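Local coordinates for putative uncharacterized protein smu.1377c (Streptococcus mutans, PDB 3L7V) that probably binds double-stranded RNA through a YrdC-like domain and may take part in tRNA modification, though its exact role is not established, at residues V240-K245 with P262-I267; Q108-I113 with G247-Q252. One frame throughout, in Å; residues are numbered along the deposited sequence.

Contact 1 of 2, residues V240-K245 with P262-I267; sequences VSMVDK and PCPVVI
The backbone N of S241 donates to V265 O at 2.8 Å. V265 N returns a bond to S241 O at 3.0 Å. This makes S241 and V265 a hydrogen-bonded pair of an antiparallel ladder. V240 and V266 form the next, non-hydrogen-bonded pair. Their side chains lie on the same face of the sheet and meet only through one methyl each, V240 CG2 against V266 CG2 at 4.2 Å. In both valines CG2 sits beside the backbone N because CG1 is anti to it (chi1 178° in V240). Past the ladder M242, modelled as selenomethionine, bends at chi2 (-68°). This puts its selenium SE 3.8 Å from P264 CB. I113 and F116 of helix 111-123 pack on M242. Further on, the segments draw apart. A water donates to V243 O and to C263 O, 2.9 Å from the latter. D244 CB meets the CB-CG edge of the P262 ring, 4.1 Å from CG, while its OD2 accepts from D246 N and K248 N. Backbone bonds tie V240 to strand 127-132 and V266 to N288 of strand 288-289. The pairing is an antiparallel ladder within a mixed sheet, fraying into a long connection between neighbouring strands.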
ATOM      1  N   VAL A 240      -2.506  -6.804  -7.861  1.00 15.41           N
ATOM      2  CA  VAL A 240      -2.289  -8.130  -8.487  1.00 16.64           C
ATOM      3  C   VAL A 240      -2.229  -9.245  -7.440  1.00 15.85           C
ATOM      4  O   VAL A 240      -1.410  -9.189  -6.525  1.00 16.04           O
ATOM      5  CB  VAL A 240      -0.973  -8.177  -9.319  1.00 16.77           C
ATOM      6  CG1 VAL A 240      -0.753  -9.567  -9.919  1.00 19.74           C
ATOM      7  CG2 VAL A 240      -0.995  -7.150 -10.425  1.00 22.11           C
ATOM      8  N   SER A 241      -3.092 -10.254  -7.562  1.00 15.55           N
ATOM      9  CA  SER A 241      -3.042 -11.394  -6.645  1.00 13.60           C
ATOM     10  C   SER A 241      -1.961 -12.411  -7.041  1.00 20.40           C
ATOM     11  O   SER A 241      -1.939 -12.895  -8.175  1.00 19.39           O
ATOM     12  CB  SER A 241      -4.398 -12.098  -6.581  1.00 19.80           C
ATOM     13  OG  SER A 241      -4.341 -13.168  -5.649  1.00 20.59           O
HETATM   14  N   MSE A 242      -1.088 -12.744  -6.091  1.00 17.53           N
HETATM   15  CA  MSE A 242       0.032 -13.656  -6.308  1.00 17.37           C
HETATM   16  C   MSE A 242      -0.100 -14.936  -5.463  1.00 19.80           C
HETATM   17  O   MSE A 242       0.894 -15.592  -5.125  1.00 24.11           O
HETATM   18  CB  MSE A 242       1.362 -12.938  -5.997  1.00 15.71           C
HETATM   19  CG  MSE A 242       1.725 -11.797  -6.995  1.00 19.58           C
HETATM   20 SE   MSE A 242       2.150 -12.508  -8.787  0.70 24.01          SE
HETATM   21  CE  MSE A 242       2.868 -10.871  -9.610  1.00 22.23           C
ATOM     22  N   VAL A 243      -1.339 -15.316  -5.180  1.00 16.91           N
ATOM     23  CA  VAL A 243      -1.645 -16.350  -4.206  1.00 14.93           C
ATOM     24  C   VAL A 243      -2.801 -17.158  -4.791  1.00 19.10           C
ATOM     25  O   VAL A 243      -3.561 -16.627  -5.587  1.00 14.55           O
ATOM     26  CB  VAL A 243      -2.083 -15.651  -2.858  1.00 30.34           C
ATOM     27  CG1 VAL A 243      -3.602 -15.687  -2.659  1.00 19.37           C
ATOM     28  CG2 VAL A 243      -1.356 -16.209  -1.667  1.00 25.22           C
ATOM     29  N   ASP A 244      -2.949 -18.437  -4.436  1.00 20.26           N
ATOM     30  CA  ASP A 244      -4.157 -19.151  -4.868  1.00 21.50           C
ATOM     31  C   ASP A 244      -5.321 -18.919  -3.887  1.00 29.13           C
ATOM     32  O   ASP A 244      -5.213 -18.108  -2.965  1.00 27.53           O
ATOM     33  CB  ASP A 244      -3.901 -20.643  -5.086  1.00 25.14           C
ATOM     34  CG  ASP A 244      -3.554 -21.368  -3.806  1.00 32.07           C
ATOM     35  OD1 ASP A 244      -2.713 -22.287  -3.864  1.00 35.19           O
ATOM     36  OD2 ASP A 244      -4.102 -21.012  -2.738  1.00 30.26           O
ATOM     37  N   LYS A 245      -6.427 -19.632  -4.081  1.00 33.30           N
ATOM     38  CA  LYS A 245      -7.642 -19.339  -3.324  1.00 39.39           C
ATOM     39  C   LYS A 245      -7.526 -19.656  -1.832  1.00 38.14           C
ATOM     40  O   LYS A 245      -8.316 -19.160  -1.027  1.00 39.44           O
ATOM     41  CB  LYS A 245      -8.868 -20.027  -3.944  1.00 48.78           C
ATOM     42  CG  LYS A 245      -8.837 -21.546  -3.905  1.00 55.26           C
ATOM     43  N   PRO A 262      -2.041 -22.670 -10.745  1.00 25.33           N
ATOM     44  CA  PRO A 262      -2.529 -21.290 -10.591  1.00 26.09           C
ATOM     45  C   PRO A 262      -1.521 -20.241 -11.070  1.00 24.92           C
ATOM     46  O   PRO A 262      -0.332 -20.549 -11.190  1.00 25.01           O
ATOM     47  CB  PRO A 262      -2.735 -21.148  -9.070  1.00 25.65           C
ATOM     48  CG  PRO A 262      -2.701 -22.541  -8.517  1.00 26.37           C
ATOM     49  CD  PRO A 262      -1.805 -23.308  -9.438  1.00 24.90           C
ATOM     50  N   CYS A 263      -1.990 -19.017 -11.312  1.00 23.85           N
ATOM     51  CA  CYS A 263      -1.162 -17.970 -11.917  1.00 18.55           C
ATOM     52  C   CYS A 263      -1.522 -16.567 -11.407  1.00 21.55           C
ATOM     53  O   CYS A 263      -2.544 -16.393 -10.744  1.00 18.21           O
ATOM     54  CB  CYS A 263      -1.297 -18.038 -13.444  1.00 14.96           C
ATOM     55  SG  CYS A 263      -2.969 -17.756 -14.069  1.00 21.87           S
ATOM     56  N   PRO A 264      -0.680 -15.554 -11.713  1.00 16.85           N
ATOM     57  CA  PRO A 264      -0.972 -14.177 -11.268  1.00 10.10           C
ATOM     58  C   PRO A 264      -2.334 -13.695 -11.777  1.00 21.81           C
ATOM     59  O   PRO A 264      -2.688 -14.072 -12.893  1.00 19.64           O
ATOM     60  CB  PRO A 264       0.126 -13.343 -11.936  1.00 15.15           C
ATOM     61  CG  PRO A 264       1.245 -14.329 -12.248  1.00 14.81           C
ATOM     62  CD  PRO A 264       0.605 -15.671 -12.431  1.00 10.42           C
ATOM     63  N   VAL A 265      -3.064 -12.878 -11.002  1.00 19.82           N
ATOM     64  CA  VAL A 265      -4.364 -12.344 -11.451  1.00 16.72           C
ATOM     65  C   VAL A 265      -4.551 -10.838 -11.175  1.00 18.99           C
ATOM     66  O   VAL A 265      -4.498 -10.405 -10.028  1.00 17.63           O
ATOM     67  CB  VAL A 265      -5.539 -13.081 -10.773  1.00 23.13           C
ATOM     68  CG1 VAL A 265      -6.885 -12.472 -11.219  1.00 18.46           C
ATOM     69  CG2 VAL A 265      -5.489 -14.599 -11.043  1.00 22.15           C
ATOM     70  N   VAL A 266      -4.795 -10.040 -12.211  1.00 17.85           N
ATOM     71  CA  VAL A 266      -5.076  -8.625 -11.990  1.00 15.83           C
ATOM     72  C   VAL A 266      -6.510  -8.470 -11.458  1.00 19.55           C
ATOM     73  O   VAL A 266      -7.461  -8.797 -12.161  1.00 18.24           O
ATOM     74  CB  VAL A 266      -4.872  -7.783 -13.280  1.00 23.91           C
ATOM     75  CG1 VAL A 266      -5.311  -6.309 -13.071  1.00 11.26           C
ATOM     76  CG2 VAL A 266      -3.423  -7.871 -13.770  1.00 18.26           C
ATOM     77  N   ILE A 267      -6.662  -7.983 -10.218  1.00 17.44           N
ATOM     78  CA  ILE A 267      -7.995  -7.856  -9.603  1.00 13.28           C
ATOM     79  C   ILE A 267      -8.556  -6.417  -9.489  1.00 19.69           C
ATOM     80  O   ILE A 267      -9.752  -6.225  -9.236  1.00 17.74           O
ATOM     81  CB  ILE A 267      -8.119  -8.647  -8.242  1.00 26.25           C
ATOM     82  CG1 ILE A 267      -7.008  -8.285  -7.253  1.00 29.59           C
ATOM     83  CG2 ILE A 267      -8.094 -10.160  -8.481  1.00 20.46           C
ATOM     84  CD1 ILE A 267      -7.231  -7.005  -6.550  1.00 32.12           C
TER
HETATM   85  O   HOH W   1      -4.182 -17.579  -8.660  1.00 31.74           O

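Contact 2 of 2, residues Q108-I113 with G247-Q252; sequences QLTPEI and GKLIPQ
This is a partly buried packing of a loop on the start of a helix. The loop 247-252 follows strand 239-241, and the other side is the entry to helix 111-123. L249 packs against this entry. Its CG is anti to the backbone N (chi1 -163°), and its two methyls diverge: CD1 meets I113 CD1 at 3.8 Å, and CD2 meets T110 CG2 at 3.8 Å. I250 CG1 adds a looser touch on I113 CD1. L131 and P132 of strand 127-132 pack on L249. At the other end Q252 bends at chi2 (-81°), which lays its amide beside P111 and E112. The amide plane is turned 53° from the E112 carboxylate, and no clear hydrogen bond joins the two. The carboxylate instead accepts from the backbone of Q253 and G254. One water donates to E112 OE1, at 3.0 Å, and to P251 O, and T110 OG1 donates to it. Another accepts from L249 N at 3.1 Å and donates to Q108 OE1, whose amide NE2 bonds to W133 O. T110 OG1 also accepts a weak bond from I113 N, at 3.3 Å. This is a helix N-cap, with T110 as the capping residue.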
ATOM      1  N   GLN A 108       6.862 -13.889   1.487  1.00 16.85           N
ATOM      2  CA  GLN A 108       7.346 -15.035   0.713  1.00 18.57           C
ATOM      3  C   GLN A 108       7.377 -14.670  -0.771  1.00 26.06           C
ATOM      4  O   GLN A 108       6.434 -14.038  -1.281  1.00 22.03           O
ATOM      5  CB  GLN A 108       6.420 -16.250   0.878  1.00 15.95           C
ATOM      6  CG  GLN A 108       6.374 -16.867   2.255  1.00 20.10           C
ATOM      7  CD  GLN A 108       5.410 -18.039   2.338  1.00 27.59           C
ATOM      8  OE1 GLN A 108       5.204 -18.770   1.370  1.00 31.39           O
ATOM      9  NE2 GLN A 108       4.802 -18.212   3.498  1.00 31.17           N
ATOM     10  N   LEU A 109       8.433 -15.098  -1.463  1.00 19.68           N
ATOM     11  CA  LEU A 109       8.674 -14.716  -2.861  1.00 24.94           C
ATOM     12  C   LEU A 109       9.206 -15.892  -3.699  1.00 24.06           C
ATOM     13  O   LEU A 109       9.803 -16.828  -3.156  1.00 19.55           O
ATOM     14  CB  LEU A 109       9.703 -13.577  -2.909  1.00 28.69           C
ATOM     15  CG  LEU A 109       9.327 -12.086  -2.919  1.00 29.42           C
ATOM     16  CD1 LEU A 109       7.900 -11.843  -2.537  1.00 33.30           C
ATOM     17  CD2 LEU A 109      10.260 -11.274  -2.039  1.00 24.48           C
ATOM     18  N   THR A 110       8.975 -15.846  -5.010  1.00 25.32           N
ATOM     19  CA  THR A 110       9.728 -16.672  -5.975  1.00 25.59           C
ATOM     20  C   THR A 110      10.683 -15.785  -6.784  1.00 29.22           C
ATOM     21  O   THR A 110      10.586 -14.553  -6.725  1.00 25.82           O
ATOM     22  CB  THR A 110       8.810 -17.407  -6.967  1.00 20.94           C
ATOM     23  OG1 THR A 110       8.074 -16.454  -7.738  1.00 21.78           O
ATOM     24  CG2 THR A 110       7.845 -18.330  -6.242  1.00 23.31           C
ATOM     25  N   PRO A 111      11.612 -16.392  -7.548  1.00 28.49           N
ATOM     26  CA  PRO A 111      12.513 -15.512  -8.306  1.00 18.59           C
ATOM     27  C   PRO A 111      11.797 -14.667  -9.370  1.00 13.97           C
ATOM     28  O   PRO A 111      12.199 -13.525  -9.575  1.00 20.52           O
ATOM     29  CB  PRO A 111      13.524 -16.490  -8.930  1.00 26.94           C
ATOM     30  CG  PRO A 111      13.510 -17.685  -8.005  1.00 29.49           C
ATOM     31  CD  PRO A 111      12.064 -17.797  -7.570  1.00 31.58           C
ATOM     32  N   GLU A 112      10.776 -15.204 -10.036  1.00 11.71           N
ATOM     33  CA  GLU A 112       9.954 -14.404 -10.958  1.00 15.74           C
ATOM     34  C   GLU A 112       9.252 -13.213 -10.254  1.00 22.15           C
ATOM     35  O   GLU A 112       9.272 -12.088 -10.749  1.00 18.29           O
ATOM     36  CB  GLU A 112       8.908 -15.281 -11.659  1.00 20.32           C
ATOM     37  CG  GLU A 112       9.460 -16.185 -12.759  1.00 34.36           C
ATOM     38  CD  GLU A 112       8.499 -17.308 -13.182  1.00 39.49           C
ATOM     39  OE1 GLU A 112       7.741 -17.836 -12.331  1.00 34.20           O
ATOM     40  OE2 GLU A 112       8.519 -17.673 -14.378  1.00 46.55           O
ATOM     41  N   ILE A 113       8.627 -13.464  -9.108  1.00 16.67           N
ATOM     42  CA  ILE A 113       7.900 -12.405  -8.405  1.00 16.73           C
ATOM     43  C   ILE A 113       8.866 -11.323  -7.938  1.00 25.13           C
ATOM     44  O   ILE A 113       8.596 -10.124  -8.118  1.00 24.01           O
ATOM     45  CB  ILE A 113       7.065 -12.943  -7.215  1.00 16.35           C
ATOM     46  CG1 ILE A 113       5.917 -13.818  -7.729  1.00 17.92           C
ATOM     47  CG2 ILE A 113       6.497 -11.786  -6.398  1.00 20.67           C
ATOM     48  CD1 ILE A 113       5.329 -14.760  -6.715  1.00  4.14           C
ATOM     49  N   GLY A 247      -4.674 -18.967  -0.165  1.00 34.30           N
ATOM     50  CA  GLY A 247      -3.649 -18.090   0.379  1.00 29.72           C
ATOM     51  C   GLY A 247      -2.222 -18.599   0.208  1.00 27.03           C
ATOM     52  O   GLY A 247      -1.270 -17.984   0.711  1.00 29.14           O
ATOM     53  N   LYS A 248      -2.066 -19.721  -0.494  1.00 17.66           N
ATOM     54  CA  LYS A 248      -0.738 -20.263  -0.779  1.00 24.39           C
ATOM     55  C   LYS A 248      -0.095 -19.598  -2.014  1.00 26.58           C
ATOM     56  O   LYS A 248      -0.786 -19.311  -2.987  1.00 31.37           O
ATOM     57  CB  LYS A 248      -0.814 -21.784  -0.962  1.00 23.60           C
ATOM     58  N   LEU A 249       1.215 -19.346  -1.956  1.00 22.68           N
ATOM     59  CA  LEU A 249       1.971 -18.773  -3.085  1.00 29.73           C
ATOM     60  C   LEU A 249       1.751 -19.540  -4.407  1.00 25.91           C
ATOM     61  O   LEU A 249       1.697 -20.765  -4.402  1.00 26.41           O
ATOM     62  CB  LEU A 249       3.473 -18.741  -2.741  1.00 29.92           C
ATOM     63  CG  LEU A 249       4.460 -17.867  -3.534  1.00 28.54           C
ATOM     64  CD1 LEU A 249       4.016 -16.412  -3.552  1.00 22.57           C
ATOM     65  CD2 LEU A 249       5.890 -17.990  -2.964  1.00 23.51           C
ATOM     66  N   ILE A 250       1.587 -18.821  -5.521  1.00 23.21           N
ATOM     67  CA  ILE A 250       1.557 -19.446  -6.858  1.00 23.11           C
ATOM     68  C   ILE A 250       2.907 -20.091  -7.179  1.00 26.40           C
ATOM     69  O   ILE A 250       3.940 -19.671  -6.641  1.00 28.13           O
ATOM     70  CB  ILE A 250       1.255 -18.416  -7.977  1.00 20.84           C
ATOM     71  CG1 ILE A 250       2.359 -17.353  -8.020  1.00 21.18           C
ATOM     72  CG2 ILE A 250      -0.153 -17.801  -7.802  1.00 14.13           C
ATOM     73  CD1 ILE A 250       2.278 -16.388  -9.185  1.00 24.18           C
ATOM     74  N   PRO A 251       2.909 -21.115  -8.056  1.00 25.99           N
ATOM     75  CA  PRO A 251       4.134 -21.820  -8.470  1.00 24.48           C
ATOM     76  C   PRO A 251       5.041 -21.001  -9.381  1.00 24.93           C
ATOM     77  O   PRO A 251       4.569 -20.065 -10.038  1.00 22.48           O
ATOM     78  CB  PRO A 251       3.597 -23.024  -9.264  1.00 32.03           C
ATOM     79  CG  PRO A 251       2.175 -23.157  -8.880  1.00 33.08           C
ATOM     80  CD  PRO A 251       1.699 -21.775  -8.565  1.00 28.60           C
ATOM     81  N   GLN A 252       6.324 -21.360  -9.408  1.00 26.76           N
ATOM     82  CA  GLN A 252       7.268 -20.869 -10.413  1.00 31.83           C
ATOM     83  C   GLN A 252       6.913 -21.437 -11.771  1.00 30.32           C
ATOM     84  O   GLN A 252       6.718 -22.639 -11.902  1.00 30.23           O
ATOM     85  CB  GLN A 252       8.700 -21.313 -10.088  1.00 35.65           C
ATOM     86  CG  GLN A 252       9.574 -20.277  -9.413  1.00 40.71           C
ATOM     87  CD  GLN A 252      10.175 -19.264 -10.382  1.00 41.40           C
ATOM     88  OE1 GLN A 252      10.944 -19.611 -11.282  1.00 46.15           O
ATOM     89  NE2 GLN A 252       9.842 -18.000 -10.178  1.00 34.56           N
TER
HETATM   90  O   HOH W   2       2.636 -20.166   0.696  1.00 23.14           O
HETATM   91  O   HOH W   3       5.875 -17.190 -10.048  1.00 27.00           O

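How the contacts relate
Contacts 1 and 2 lie on the same side of the chain's centre, with their own centres about 10 Å apart. Along the chain their segments alternate: 108-113, 240-245, 247-252, 262-267. The connection between strands 239-241 and 265-268 therefore supplies 247-252 to contact 2, while its two ends meet in contact 1. The contacts touch directly, as where M242 O lies 3.6 Å from L249 CD1. I250 packs on both M242 and P264. Strand 127-132 borders both contacts. Together they join strands 239-241 and 265-268 of the mixed sheet, and the loop between them, to helix 111-123.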